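Local coordinates for death domain of pelle (Drosophila melanogaster, PDB 1D2Z), which binds Tube through this death domain, so that the full-length kinase Pelle is recruited to the membrane and activated in Toll signalling for dorsoventral polarity, at residues Gln23-Leu28 / Gly58-Asn63; Gln35-Ala40 / Lys85-His90; Thr79-Phe84 / Asn91-Ile96. All blocks are in the same frame, centred on the assembly; numbering follows the deposited sequence.

How the interactions relate
The three contacts lie in one death domain, a bundle of six helices. Interactions 2 and 3 share helix 77-86, and their centres are about 9 Å apart. They join where Leu89 N reaches Phe84 O at 2.8 Å, a probable hydrogen bond. Interaction 1 lies about 14 Å from each of the others, between centres. Helix 18-31 links it to both: Leu24 CD1 packs on Phe84 CZ at 3.8 Å, and Leu28 CD2 meets Leu89 CD1 at 4.2 Å. The kinase domain is not part of this chain, so no active site is involved. Tube packs on residues of helix 77-86.

Interaction 1. Residues Gln23-Leu28 / Gly58-Asn63; sequences QLCAHL and GRSASN
Cys25 meets Ser60, Ser62 and Asn63, where helix 18-31 lies against the start of helix 61-73. The two helices belong to the six-helix bundle of the death domain. At Cys25 the backbone is close to the Ser62 hydroxyl: Cys25 CA is 3.0 Å from Ser62 OG. The same OG lies 3.1 Å from Cys25 O, but its one proton also has Asp29 OD1 as an acceptor, and the choice between them is not settled. Ser62 OG sits between its own backbone N and carbonyl carbon (chi1 66°), which turns it toward helix 18-31.

The Cys25 side chain spans the start of helix 61-73. Cys25 CB is 3.6 Å from Ser60 OG, at the cap. Cys25 SG rests on the backbone one residue beyond Ser62, 3.5 Å from Asn63 CA. One turn later Leu28 closes the contact, mainly carbon on carbon. Leu28 CB lies 3.6 Å from Ser62 CB, and Leu28 CD1 touches the same carbon. On other sides Leu28 packs on Ala92, Phe84 and Val33.

Ser60 is the N-cap of helix 61-73. Its OG accepts from Asn63 N at 3.0 Å, with an N-H...O angle of 157°. Two residues earlier, Gly58 is the C-prime residue of the Schellman motif that ends helix 45-56. Ser60 OG also bonds to Asp29 OD2, and Asn63 OD1 bonds to Arg21 NE.

The chemistry is mixed. Carbon and sulfur of Cys25 and Leu28 lie beside two serine hydroxyls, which meet the carboxylate of Asp29. That negative charge lies near the N-terminal end of helix 61-73, where the helix dipole would probably favour it. The polar atoms thus join the cap of one helix to the residue just after Leu28 on the other.

Interaction 2. Residues Gln35-Ala40 / Lys85-His90; sequences QQLATA and KKLKLH
Gln36, which meets Leu87, directly follows a carbonyl that is gripped twice: Gln35 O accepts from Thr39 N and from Thr39 OG1, each at 2.9 Å. The two donors come from opposite faces of the carbonyl plane, and OG1 is tilted 32° from it. This ties the Thr39 hydroxyl to the backbone of its own helix one turn back.

The partner segment holds the C-terminal end of helix 77-86 and the turn after it, through Leu89, the N-cap of helix 90-95, to His90. Helix 77-86 closes in a Schellman motif with Lys88, at positive phi, as C-prime. Lys88 N bonds to Lys85 O within it. The contact joins this helix end and turn to helix 34-40 of the death-domain bundle.

Leu87 carries most of the packing and points at the neighbouring helix. Gln36 comes to it tip to tip. Its CG is anti to the backbone N (chi1 -164°) and the chain runs on extended, and Gln36 NE2 ends 3.6 Å from Leu87 CD2. This is an amide resting on a methyl group. The other methyl, Leu87 CD1, lies 3.7 Å from Leu37 CD2, where the two side chains cross obliquely. Leu37 and Ala40 also pack on Leu83 of helix 77-86. Leu37 is the buried side of the contact, while Gln36 and Lys86 lie at the exposed surface.

Lys85 faces elsewhere. It makes a cation-pi contact with Tyr107 and packs on Glu150 of the neighbouring Tube chain.

Two looser contacts complete the set. Leu37 CD2 also faces Leu89 CD1 at 4.2 Å, and Ala40 CB lies 4.1 Å from Leu87 CD2.

Interaction 3. Residues Thr79-Phe84 / Asn91-Ile96; sequences TLFALF and NAMRLI
Phe84 is sandwiched between a methyl group and a carbonyl oxygen. Ala92 CB sits over the centre of one ring face, 3.7 Å from the centroid and 11° off the normal, as a CH-pi contact. Leu80 O lies 3.3 Å above the opposite face of the Phe84 ring, offset toward the rim. This oxygen of the same helix also accepts the backbone bond from Phe84 N.

Helices 77-86 and 90-95 form an antiparallel pair of the death-domain bundle, joined by a short turn. The axes of the two short segments run at 161° to each other and come within 9.0 Å.

Met93 touches both phenylalanines. Its CG lies 3.5 Å from Phe84 CB. The chain then bends at chi3 (74°), which places CE over a face of the Phe81 ring, 4.1 Å from its centroid. This is a CH-pi contact, with the sulfur set obliquely in a Met-aromatic contact. At the edge of the Phe81 ring, in its plane, Met93 O is 3.5 Å from CE1.

Ile96 CD1 serves both rings at their edges. It lies 3.7 Å from Phe84 CE2 and 4.0 Å from Phe81 CD1. An alanine at Phe84 would probably open a gap beside Ala92 and Ile96 CD1 and leave the Ala92 methyl without its ring.

Leu24 of helix 18-31 adds to the packing on Phe84. Phe81 also packs on Leu149 of the neighbouring Tube chain.

No hydrogen bond crosses between the two segments. The pair is held by apolar packing and by methyl groups on ring faces, so its cohesion depends on close fit and not on charge.

Interaction 1. Residues Gln23-Leu28 / Gly58-Asn63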
ATOM      1  N   GLN A  23       9.141  21.047   4.708  1.00 29.32           N
ATOM      2  CA  GLN A  23       8.814  21.916   5.845  1.00 28.36           C
ATOM      3  C   GLN A  23       8.161  21.072   6.935  1.00 29.53           C
ATOM      4  O   GLN A  23       8.550  21.120   8.102  1.00 28.80           O
ATOM      5  CB  GLN A  23       7.806  22.994   5.450  1.00 29.99           C
ATOM      6  CG  GLN A  23       8.378  24.234   4.809  1.00 31.66           C
ATOM      7  CD  GLN A  23       7.299  25.282   4.571  1.00 32.68           C
ATOM      8  OE1 GLN A  23       6.249  24.985   4.002  1.00 32.73           O
ATOM      9  NE2 GLN A  23       7.546  26.505   5.026  1.00 26.36           N
ATOM     10  N   LEU A  24       7.151  20.305   6.532  1.00 29.56           N
ATOM     11  CA  LEU A  24       6.412  19.455   7.451  1.00 30.19           C
ATOM     12  C   LEU A  24       7.314  18.473   8.190  1.00 29.26           C
ATOM     13  O   LEU A  24       7.297  18.422   9.425  1.00 27.76           O
ATOM     14  CB  LEU A  24       5.307  18.705   6.706  1.00 28.25           C
ATOM     15  CG  LEU A  24       4.378  17.821   7.544  1.00 30.68           C
ATOM     16  CD1 LEU A  24       3.645  18.640   8.616  1.00 29.78           C
ATOM     17  CD2 LEU A  24       3.390  17.132   6.615  1.00 30.73           C
ATOM     18  N   CYS A  25       8.126  17.730   7.440  1.00 27.10           N
ATOM     19  CA  CYS A  25       9.011  16.749   8.050  1.00 28.01           C
ATOM     20  C   CYS A  25      10.064  17.371   8.951  1.00 28.56           C
ATOM     21  O   CYS A  25      10.340  16.846  10.032  1.00 26.83           O
ATOM     22  CB  CYS A  25       9.628  15.827   6.994  1.00 27.26           C
ATOM     23  SG  CYS A  25       8.375  14.801   6.199  1.00 28.88           S
ATOM     24  N   ALA A  26      10.631  18.503   8.536  1.00 27.25           N
ATOM     25  CA  ALA A  26      11.625  19.188   9.363  1.00 28.59           C
ATOM     26  C   ALA A  26      10.971  19.581  10.703  1.00 28.96           C
ATOM     27  O   ALA A  26      11.566  19.420  11.766  1.00 30.40           O
ATOM     28  CB  ALA A  26      12.164  20.437   8.642  1.00 28.23           C
ATOM     29  N   HIS A  27       9.730  20.052  10.637  1.00 29.12           N
ATOM     30  CA  HIS A  27       8.982  20.461  11.821  1.00 28.11           C
ATOM     31  C   HIS A  27       8.678  19.273  12.744  1.00 29.64           C
ATOM     32  O   HIS A  27       8.932  19.334  13.943  1.00 29.22           O
ATOM     33  CB  HIS A  27       7.684  21.156  11.401  1.00 25.94           C
ATOM     34  CG  HIS A  27       6.721  21.372  12.523  1.00 28.51           C
ATOM     35  ND1 HIS A  27       7.004  22.176  13.608  1.00 30.83           N
ATOM     36  CD2 HIS A  27       5.477  20.879  12.734  1.00 30.56           C
ATOM     37  CE1 HIS A  27       5.976  22.170  14.438  1.00 29.53           C
ATOM     38  NE2 HIS A  27       5.035  21.390  13.932  1.00 30.93           N
ATOM     39  N   LEU A  28       8.148  18.195  12.173  1.00 28.45           N
ATOM     40  CA  LEU A  28       7.812  16.996  12.939  1.00 29.87           C
ATOM     41  C   LEU A  28       9.060  16.331  13.536  1.00 31.24           C
ATOM     42  O   LEU A  28       9.007  15.758  14.627  1.00 30.71           O
ATOM     43  CB  LEU A  28       7.039  16.013  12.053  1.00 27.06           C
ATOM     44  CG  LEU A  28       5.694  16.504  11.503  1.00 26.53           C
ATOM     45  CD1 LEU A  28       5.172  15.495  10.484  1.00 28.34           C
ATOM     46  CD2 LEU A  28       4.681  16.702  12.635  1.00 26.07           C
ATOM     47  N   GLY A  58      20.654   8.894  10.016  1.00 51.26           N
ATOM     48  CA  GLY A  58      20.627  10.319   9.714  1.00 50.99           C
ATOM     49  C   GLY A  58      19.501  10.839   8.831  1.00 49.42           C
ATOM     50  O   GLY A  58      19.512  12.006   8.443  1.00 49.63           O
ATOM     51  N   ARG A  59      18.529   9.990   8.507  1.00 47.93           N
ATOM     52  CA  ARG A  59      17.410  10.412   7.672  1.00 45.33           C
ATOM     53  C   ARG A  59      16.207  10.878   8.489  1.00 41.34           C
ATOM     54  O   ARG A  59      16.122  10.631   9.693  1.00 41.36           O
ATOM     55  CB  ARG A  59      17.005   9.297   6.706  1.00 48.78           C
ATOM     56  CG  ARG A  59      18.097   8.941   5.713  1.00 55.16           C
ATOM     57  CD  ARG A  59      17.565   8.106   4.562  1.00 59.30           C
ATOM     58  NE  ARG A  59      18.613   7.777   3.596  1.00 64.14           N
ATOM     59  CZ  ARG A  59      19.473   6.768   3.728  1.00 66.07           C
ATOM     60  NH1 ARG A  59      19.421   5.971   4.789  1.00 65.87           N
ATOM     61  NH2 ARG A  59      20.391   6.555   2.794  1.00 65.51           N
ATOM     62  N   SER A  60      15.290  11.571   7.826  1.00 35.49           N
ATOM     63  CA  SER A  60      14.093  12.084   8.476  1.00 31.77           C
ATOM     64  C   SER A  60      13.150  10.973   8.927  1.00 31.39           C
ATOM     65  O   SER A  60      12.677  10.168   8.117  1.00 31.72           O
ATOM     66  CB  SER A  60      13.351  13.040   7.545  1.00 30.80           C
ATOM     67  OG  SER A  60      12.069  13.350   8.063  1.00 28.01           O
ATOM     68  N   ALA A  61      12.865  10.957  10.224  1.00 27.73           N
ATOM     69  CA  ALA A  61      11.975   9.955  10.796  1.00 29.20           C
ATOM     70  C   ALA A  61      10.536  10.164  10.338  1.00 28.55           C
ATOM     71  O   ALA A  61       9.844   9.210   9.984  1.00 26.76           O
ATOM     72  CB  ALA A  61      12.059   9.985  12.321  1.00 27.45           C
ATOM     73  N   SER A  62      10.102  11.420  10.286  1.00 26.67           N
ATOM     74  CA  SER A  62       8.733  11.706   9.884  1.00 26.26           C
ATOM     75  C   SER A  62       8.524  11.448   8.399  1.00 25.51           C
ATOM     76  O   SER A  62       7.452  11.010   7.998  1.00 23.90           O
ATOM     77  CB  SER A  62       8.341  13.138  10.247  1.00 27.25           C
ATOM     78  OG  SER A  62       9.096  14.061   9.487  1.00 32.09           O
ATOM     79  N   ASN A  63       9.544  11.711   7.585  1.00 24.80           N
ATOM     80  CA  ASN A  63       9.423  11.454   6.147  1.00 27.23           C
ATOM     81  C   ASN A  63       9.221   9.954   5.920  1.00 26.56           C
ATOM     82  O   ASN A  63       8.445   9.544   5.054  1.00 26.62           O
ATOM     83  CB  ASN A  63      10.667  11.922   5.390  1.00 28.13           C
ATOM     84  CG  ASN A  63      10.570  11.650   3.902  1.00 30.98           C
ATOM     85  OD1 ASN A  63       9.643  12.119   3.235  1.00 27.85           O
ATOM     86  ND2 ASN A  63      11.511  10.870   3.378  1.00 30.65           N
TER

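Interaction 2. Residues Gln35-Ala40 / Lys85-His90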
ATOM      1  N   GLN A  35       7.323   8.553  16.777  1.00 32.16           N
ATOM      2  CA  GLN A  35       6.843   7.409  17.557  1.00 35.75           C
ATOM      3  C   GLN A  35       5.379   7.607  17.937  1.00 34.92           C
ATOM      4  O   GLN A  35       4.586   6.664  17.909  1.00 36.39           O
ATOM      5  CB  GLN A  35       7.727   7.196  18.801  1.00 38.98           C
ATOM      6  CG  GLN A  35       7.306   6.051  19.723  1.00 46.56           C
ATOM      7  CD  GLN A  35       7.342   4.673  19.057  1.00 49.21           C
ATOM      8  OE1 GLN A  35       8.317   3.933  19.190  1.00 52.28           O
ATOM      9  NE2 GLN A  35       6.260   4.315  18.371  1.00 51.50           N
ATOM     10  N   GLN A  36       5.013   8.848  18.236  1.00 31.44           N
ATOM     11  CA  GLN A  36       3.642   9.175  18.587  1.00 34.16           C
ATOM     12  C   GLN A  36       2.750   8.979  17.351  1.00 33.48           C
ATOM     13  O   GLN A  36       1.643   8.447  17.452  1.00 29.27           O
ATOM     14  CB  GLN A  36       3.567  10.619  19.090  1.00 38.23           C
ATOM     15  CG  GLN A  36       2.303  10.961  19.838  1.00 44.36           C
ATOM     16  CD  GLN A  36       2.362  12.335  20.485  1.00 50.91           C
ATOM     17  OE1 GLN A  36       3.418  12.775  20.949  1.00 55.66           O
ATOM     18  NE2 GLN A  36       1.227  13.019  20.520  1.00 51.61           N
ATOM     19  N   LEU A  37       3.247   9.395  16.183  1.00 29.62           N
ATOM     20  CA  LEU A  37       2.501   9.241  14.938  1.00 28.07           C
ATOM     21  C   LEU A  37       2.301   7.751  14.633  1.00 28.23           C
ATOM     22  O   LEU A  37       1.187   7.312  14.353  1.00 30.59           O
ATOM     23  CB  LEU A  37       3.249   9.909  13.772  1.00 26.99           C
ATOM     24  CG  LEU A  37       3.367  11.440  13.757  1.00 28.11           C
ATOM     25  CD1 LEU A  37       4.365  11.874  12.682  1.00 26.13           C
ATOM     26  CD2 LEU A  37       2.003  12.068  13.514  1.00 24.80           C
ATOM     27  N   ALA A  38       3.385   6.985  14.705  1.00 26.54           N
ATOM     28  CA  ALA A  38       3.359   5.553  14.432  1.00 30.19           C
ATOM     29  C   ALA A  38       2.423   4.807  15.375  1.00 30.69           C
ATOM     30  O   ALA A  38       1.664   3.938  14.946  1.00 28.84           O
ATOM     31  CB  ALA A  38       4.761   4.976  14.521  1.00 31.18           C
ATOM     32  N   THR A  39       2.457   5.170  16.652  1.00 31.90           N
ATOM     33  CA  THR A  39       1.599   4.522  17.641  1.00 33.38           C
ATOM     34  C   THR A  39       0.130   4.857  17.402  1.00 32.18           C
ATOM     35  O   THR A  39      -0.729   3.974  17.460  1.00 31.52           O
ATOM     36  CB  THR A  39       1.998   4.904  19.087  1.00 32.23           C
ATOM     37  OG1 THR A  39       3.345   4.484  19.329  1.00 34.85           O
ATOM     38  CG2 THR A  39       1.069   4.226  20.104  1.00 32.87           C
ATOM     39  N   ALA A  40      -0.139   6.122  17.074  1.00 29.04           N
ATOM     40  CA  ALA A  40      -1.500   6.589  16.835  1.00 28.93           C
ATOM     41  C   ALA A  40      -2.220   5.877  15.690  1.00 30.08           C
ATOM     42  O   ALA A  40      -3.439   5.718  15.729  1.00 30.87           O
ATOM     43  CB  ALA A  40      -1.513   8.099  16.606  1.00 27.57           C
ATOM     44  N   LYS A  85      -4.639  16.700  13.936  1.00 35.86           N
ATOM     45  CA  LYS A  85      -5.692  17.254  14.785  1.00 40.23           C
ATOM     46  C   LYS A  85      -5.889  16.405  16.039  1.00 41.28           C
ATOM     47  O   LYS A  85      -5.998  16.941  17.145  1.00 40.46           O
ATOM     48  CB  LYS A  85      -7.008  17.364  14.009  1.00 40.95           C
ATOM     49  CG  LYS A  85      -8.147  18.003  14.798  1.00 43.26           C
ATOM     50  CD  LYS A  85      -9.427  18.059  13.978  1.00 44.29           C
ATOM     51  CE  LYS A  85     -10.578  18.702  14.759  1.00 46.96           C
ATOM     52  NZ  LYS A  85     -11.027  17.895  15.933  1.00 47.16           N
ATOM     53  N   LYS A  86      -5.891  15.084  15.864  1.00 40.90           N
ATOM     54  CA  LYS A  86      -6.068  14.160  16.983  1.00 43.29           C
ATOM     55  C   LYS A  86      -4.901  14.232  17.963  1.00 42.84           C
ATOM     56  O   LYS A  86      -5.091  14.115  19.172  1.00 43.94           O
ATOM     57  CB  LYS A  86      -6.255  12.720  16.474  1.00 47.17           C
ATOM     58  CG  LYS A  86      -6.442  11.692  17.591  1.00 51.75           C
ATOM     59  CD  LYS A  86      -7.165  10.428  17.128  1.00 54.25           C
ATOM     60  CE  LYS A  86      -6.287   9.524  16.280  1.00 55.82           C
ATOM     61  NZ  LYS A  86      -7.009   8.248  15.988  1.00 55.50           N
ATOM     62  N   LEU A  87      -3.695  14.443  17.441  1.00 40.93           N
ATOM     63  CA  LEU A  87      -2.508  14.533  18.282  1.00 39.19           C
ATOM     64  C   LEU A  87      -2.192  15.981  18.659  1.00 39.89           C
ATOM     65  O   LEU A  87      -1.136  16.267  19.227  1.00 37.49           O
ATOM     66  CB  LEU A  87      -1.308  13.915  17.562  1.00 41.31           C
ATOM     67  CG  LEU A  87      -1.346  12.410  17.277  1.00 42.89           C
ATOM     68  CD1 LEU A  87      -0.090  11.998  16.519  1.00 39.02           C
ATOM     69  CD2 LEU A  87      -1.460  11.636  18.584  1.00 42.44           C
ATOM     70  N   LYS A  88      -3.137  16.875  18.380  1.00 39.59           N
ATOM     71  CA  LYS A  88      -3.000  18.311  18.633  1.00 42.74           C
ATOM     72  C   LYS A  88      -1.693  18.948  18.151  1.00 41.55           C
ATOM     73  O   LYS A  88      -1.042  19.711  18.869  1.00 42.23           O
ATOM     74  CB  LYS A  88      -3.330  18.696  20.089  1.00 46.34           C
ATOM     75  CG  LYS A  88      -2.771  17.800  21.183  1.00 51.52           C
ATOM     76  CD  LYS A  88      -3.110  18.346  22.566  1.00 54.11           C
ATOM     77  CE  LYS A  88      -4.608  18.590  22.737  1.00 55.59           C
ATOM     78  NZ  LYS A  88      -5.427  17.346  22.656  1.00 56.69           N
ATOM     79  N   LEU A  89      -1.308  18.594  16.926  1.00 40.06           N
ATOM     80  CA  LEU A  89      -0.114  19.143  16.289  1.00 37.77           C
ATOM     81  C   LEU A  89      -0.629  20.256  15.373  1.00 36.41           C
ATOM     82  O   LEU A  89      -0.665  20.115  14.150  1.00 35.36           O
ATOM     83  CB  LEU A  89       0.607  18.051  15.491  1.00 35.62           C
ATOM     84  CG  LEU A  89       1.144  16.891  16.338  1.00 37.56           C
ATOM     85  CD1 LEU A  89       1.658  15.768  15.448  1.00 35.36           C
ATOM     86  CD2 LEU A  89       2.239  17.392  17.276  1.00 35.06           C
ATOM     87  N   HIS A  90      -1.058  21.353  15.995  1.00 36.56           N
ATOM     88  CA  HIS A  90      -1.630  22.498  15.285  1.00 35.87           C
ATOM     89  C   HIS A  90      -0.725  23.173  14.265  1.00 32.67           C
ATOM     90  O   HIS A  90      -1.191  23.569  13.196  1.00 32.31           O
ATOM     91  CB  HIS A  90      -2.185  23.517  16.289  1.00 40.46           C
ATOM     92  CG  HIS A  90      -3.230  22.944  17.196  1.00 42.82           C
ATOM     93  ND1 HIS A  90      -4.497  22.623  16.758  1.00 43.70           N
ATOM     94  CD2 HIS A  90      -3.168  22.554  18.491  1.00 44.64           C
ATOM     95  CE1 HIS A  90      -5.168  22.050  17.741  1.00 43.64           C
ATOM     96  NE2 HIS A  90      -4.384  21.996  18.803  1.00 46.20           N
TER

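Interaction 3. Residues Thr79-Phe84 / Asn91-Ile96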
ATOM      1  N   THR A  79      -6.647  13.165   5.599  1.00 29.16           N
ATOM      2  CA  THR A  79      -6.515  12.167   6.657  1.00 29.87           C
ATOM      3  C   THR A  79      -5.300  12.497   7.527  1.00 28.01           C
ATOM      4  O   THR A  79      -5.343  12.339   8.744  1.00 27.09           O
ATOM      5  CB  THR A  79      -6.440  10.737   6.072  1.00 29.39           C
ATOM      6  OG1 THR A  79      -7.645  10.481   5.340  1.00 28.11           O
ATOM      7  CG2 THR A  79      -6.318   9.691   7.182  1.00 29.74           C
ATOM      8  N   LEU A  80      -4.249  13.023   6.898  1.00 29.27           N
ATOM      9  CA  LEU A  80      -3.038  13.430   7.610  1.00 30.14           C
ATOM     10  C   LEU A  80      -3.390  14.618   8.521  1.00 30.49           C
ATOM     11  O   LEU A  80      -2.941  14.694   9.668  1.00 29.63           O
ATOM     12  CB  LEU A  80      -1.948  13.833   6.610  1.00 29.02           C
ATOM     13  CG  LEU A  80      -0.617  14.308   7.200  1.00 28.70           C
ATOM     14  CD1 LEU A  80       0.049  13.175   8.007  1.00 29.57           C
ATOM     15  CD2 LEU A  80       0.293  14.770   6.075  1.00 26.53           C
ATOM     16  N   PHE A  81      -4.200  15.532   7.994  1.00 30.95           N
ATOM     17  CA  PHE A  81      -4.665  16.709   8.727  1.00 32.80           C
ATOM     18  C   PHE A  81      -5.417  16.242   9.988  1.00 35.11           C
ATOM     19  O   PHE A  81      -5.157  16.726  11.092  1.00 35.16           O
ATOM     20  CB  PHE A  81      -5.584  17.531   7.812  1.00 33.46           C
ATOM     21  CG  PHE A  81      -5.977  18.877   8.367  1.00 37.81           C
ATOM     22  CD1 PHE A  81      -5.110  19.967   8.274  1.00 37.07           C
ATOM     23  CD2 PHE A  81      -7.232  19.066   8.944  1.00 38.18           C
ATOM     24  CE1 PHE A  81      -5.492  21.230   8.745  1.00 37.15           C
ATOM     25  CE2 PHE A  81      -7.625  20.325   9.417  1.00 40.25           C
ATOM     26  CZ  PHE A  81      -6.752  21.408   9.316  1.00 38.05           C
ATOM     27  N   ALA A  82      -6.301  15.256   9.820  1.00 34.30           N
ATOM     28  CA  ALA A  82      -7.078  14.702  10.930  1.00 34.36           C
ATOM     29  C   ALA A  82      -6.192  14.043  11.989  1.00 33.69           C
ATOM     30  O   ALA A  82      -6.477  14.132  13.189  1.00 33.40           O
ATOM     31  CB  ALA A  82      -8.113  13.700  10.409  1.00 36.24           C
ATOM     32  N   LEU A  83      -5.122  13.381  11.550  1.00 32.74           N
ATOM     33  CA  LEU A  83      -4.194  12.737  12.475  1.00 30.90           C
ATOM     34  C   LEU A  83      -3.511  13.804  13.320  1.00 33.14           C
ATOM     35  O   LEU A  83      -3.378  13.656  14.536  1.00 31.91           O
ATOM     36  CB  LEU A  83      -3.141  11.920  11.725  1.00 29.66           C
ATOM     37  CG  LEU A  83      -1.991  11.331  12.558  1.00 31.12           C
ATOM     38  CD1 LEU A  83      -2.517  10.362  13.619  1.00 31.39           C
ATOM     39  CD2 LEU A  83      -0.994  10.627  11.644  1.00 29.94           C
ATOM     40  N   PHE A  84      -3.051  14.865  12.663  1.00 32.76           N
ATOM     41  CA  PHE A  84      -2.398  15.964  13.363  1.00 34.08           C
ATOM     42  C   PHE A  84      -3.390  16.553  14.369  1.00 34.01           C
ATOM     43  O   PHE A  84      -3.036  16.827  15.519  1.00 31.63           O
ATOM     44  CB  PHE A  84      -1.960  17.051  12.372  1.00 32.48           C
ATOM     45  CG  PHE A  84      -0.839  16.637  11.459  1.00 32.50           C
ATOM     46  CD1 PHE A  84       0.073  15.656  11.844  1.00 27.36           C
ATOM     47  CD2 PHE A  84      -0.669  17.264  10.223  1.00 31.68           C
ATOM     48  CE1 PHE A  84       1.144  15.309  11.014  1.00 27.86           C
ATOM     49  CE2 PHE A  84       0.396  16.928   9.388  1.00 30.94           C
ATOM     50  CZ  PHE A  84       1.305  15.948   9.782  1.00 26.57           C
ATOM     51  N   ASN A  91       0.551  23.334  14.594  1.00 30.59           N
ATOM     52  CA  ASN A  91       1.471  23.947  13.645  1.00 31.61           C
ATOM     53  C   ASN A  91       1.710  23.028  12.445  1.00 31.51           C
ATOM     54  O   ASN A  91       2.025  23.497  11.357  1.00 32.22           O
ATOM     55  CB  ASN A  91       2.779  24.351  14.320  1.00 35.37           C
ATOM     56  CG  ASN A  91       2.662  25.686  15.043  1.00 37.76           C
ATOM     57  OD1 ASN A  91       2.257  26.689  14.454  1.00 39.92           O
ATOM     58  ND2 ASN A  91       3.013  25.701  16.323  1.00 39.04           N
ATOM     59  N   ALA A  92       1.530  21.723  12.643  1.00 30.57           N
ATOM     60  CA  ALA A  92       1.687  20.754  11.556  1.00 30.88           C
ATOM     61  C   ALA A  92       0.484  20.930  10.626  1.00 29.87           C
ATOM     62  O   ALA A  92       0.633  20.979   9.405  1.00 27.25           O
ATOM     63  CB  ALA A  92       1.748  19.323  12.106  1.00 28.73           C
ATOM     64  N   MET A  93      -0.699  21.073  11.224  1.00 30.03           N
ATOM     65  CA  MET A  93      -1.938  21.294  10.475  1.00 31.09           C
ATOM     66  C   MET A  93      -1.831  22.574   9.636  1.00 31.72           C
ATOM     67  O   MET A  93      -2.246  22.607   8.477  1.00 31.55           O
ATOM     68  CB  MET A  93      -3.121  21.436  11.437  1.00 29.94           C
ATOM     69  CG  MET A  93      -3.461  20.179  12.214  1.00 35.43           C
ATOM     70  SD  MET A  93      -4.505  20.507  13.640  1.00 39.51           S
ATOM     71  CE  MET A  93      -6.044  20.813  12.862  1.00 34.68           C
ATOM     72  N   ARG A  94      -1.272  23.627  10.225  1.00 32.75           N
ATOM     73  CA  ARG A  94      -1.143  24.893   9.513  1.00 33.86           C
ATOM     74  C   ARG A  94      -0.244  24.764   8.287  1.00 32.92           C
ATOM     75  O   ARG A  94      -0.544  25.331   7.236  1.00 32.15           O
ATOM     76  CB  ARG A  94      -0.620  25.993  10.439  1.00 35.94           C
ATOM     77  CG  ARG A  94      -0.999  27.394   9.980  1.00 42.62           C
ATOM     78  CD  ARG A  94      -0.501  28.459  10.949  1.00 44.94           C
ATOM     79  NE  ARG A  94       0.950  28.414  11.032  1.00 49.03           N
ATOM     80  CZ  ARG A  94       1.773  29.030  10.189  1.00 50.87           C
ATOM     81  NH1 ARG A  94       1.304  29.779   9.196  1.00 51.64           N
ATOM     82  NH2 ARG A  94       3.068  28.784  10.262  1.00 45.75           N
ATOM     83  N   LEU A  95       0.832  23.986   8.409  1.00 31.80           N
ATOM     84  CA  LEU A  95       1.763  23.797   7.303  1.00 31.71           C
ATOM     85  C   LEU A  95       1.134  23.153   6.070  1.00 32.18           C
ATOM     86  O   LEU A  95       1.603  23.365   4.949  1.00 30.77           O
ATOM     87  CB  LEU A  95       2.994  23.001   7.758  1.00 32.93           C
ATOM     88  CG  LEU A  95       3.991  23.795   8.606  1.00 33.01           C
ATOM     89  CD1 LEU A  95       5.109  22.884   9.096  1.00 33.92           C
ATOM     90  CD2 LEU A  95       4.555  24.963   7.795  1.00 30.96           C
ATOM     91  N   ILE A  96       0.074  22.373   6.278  1.00 31.02           N
ATOM     92  CA  ILE A  96      -0.608  21.719   5.165  1.00 31.04           C
ATOM     93  C   ILE A  96      -2.017  22.258   4.910  1.00 32.61           C
ATOM     94  O   ILE A  96      -2.781  21.659   4.150  1.00 30.45           O
ATOM     95  CB  ILE A  96      -0.699  20.175   5.356  1.00 32.99           C
ATOM     96  CG1 ILE A  96      -1.385  19.831   6.681  1.00 29.90           C
ATOM     97  CG2 ILE A  96       0.681  19.549   5.257  1.00 28.64           C
ATOM     98  CD1 ILE A  96      -1.793  18.362   6.790  1.00 31.83           C
TER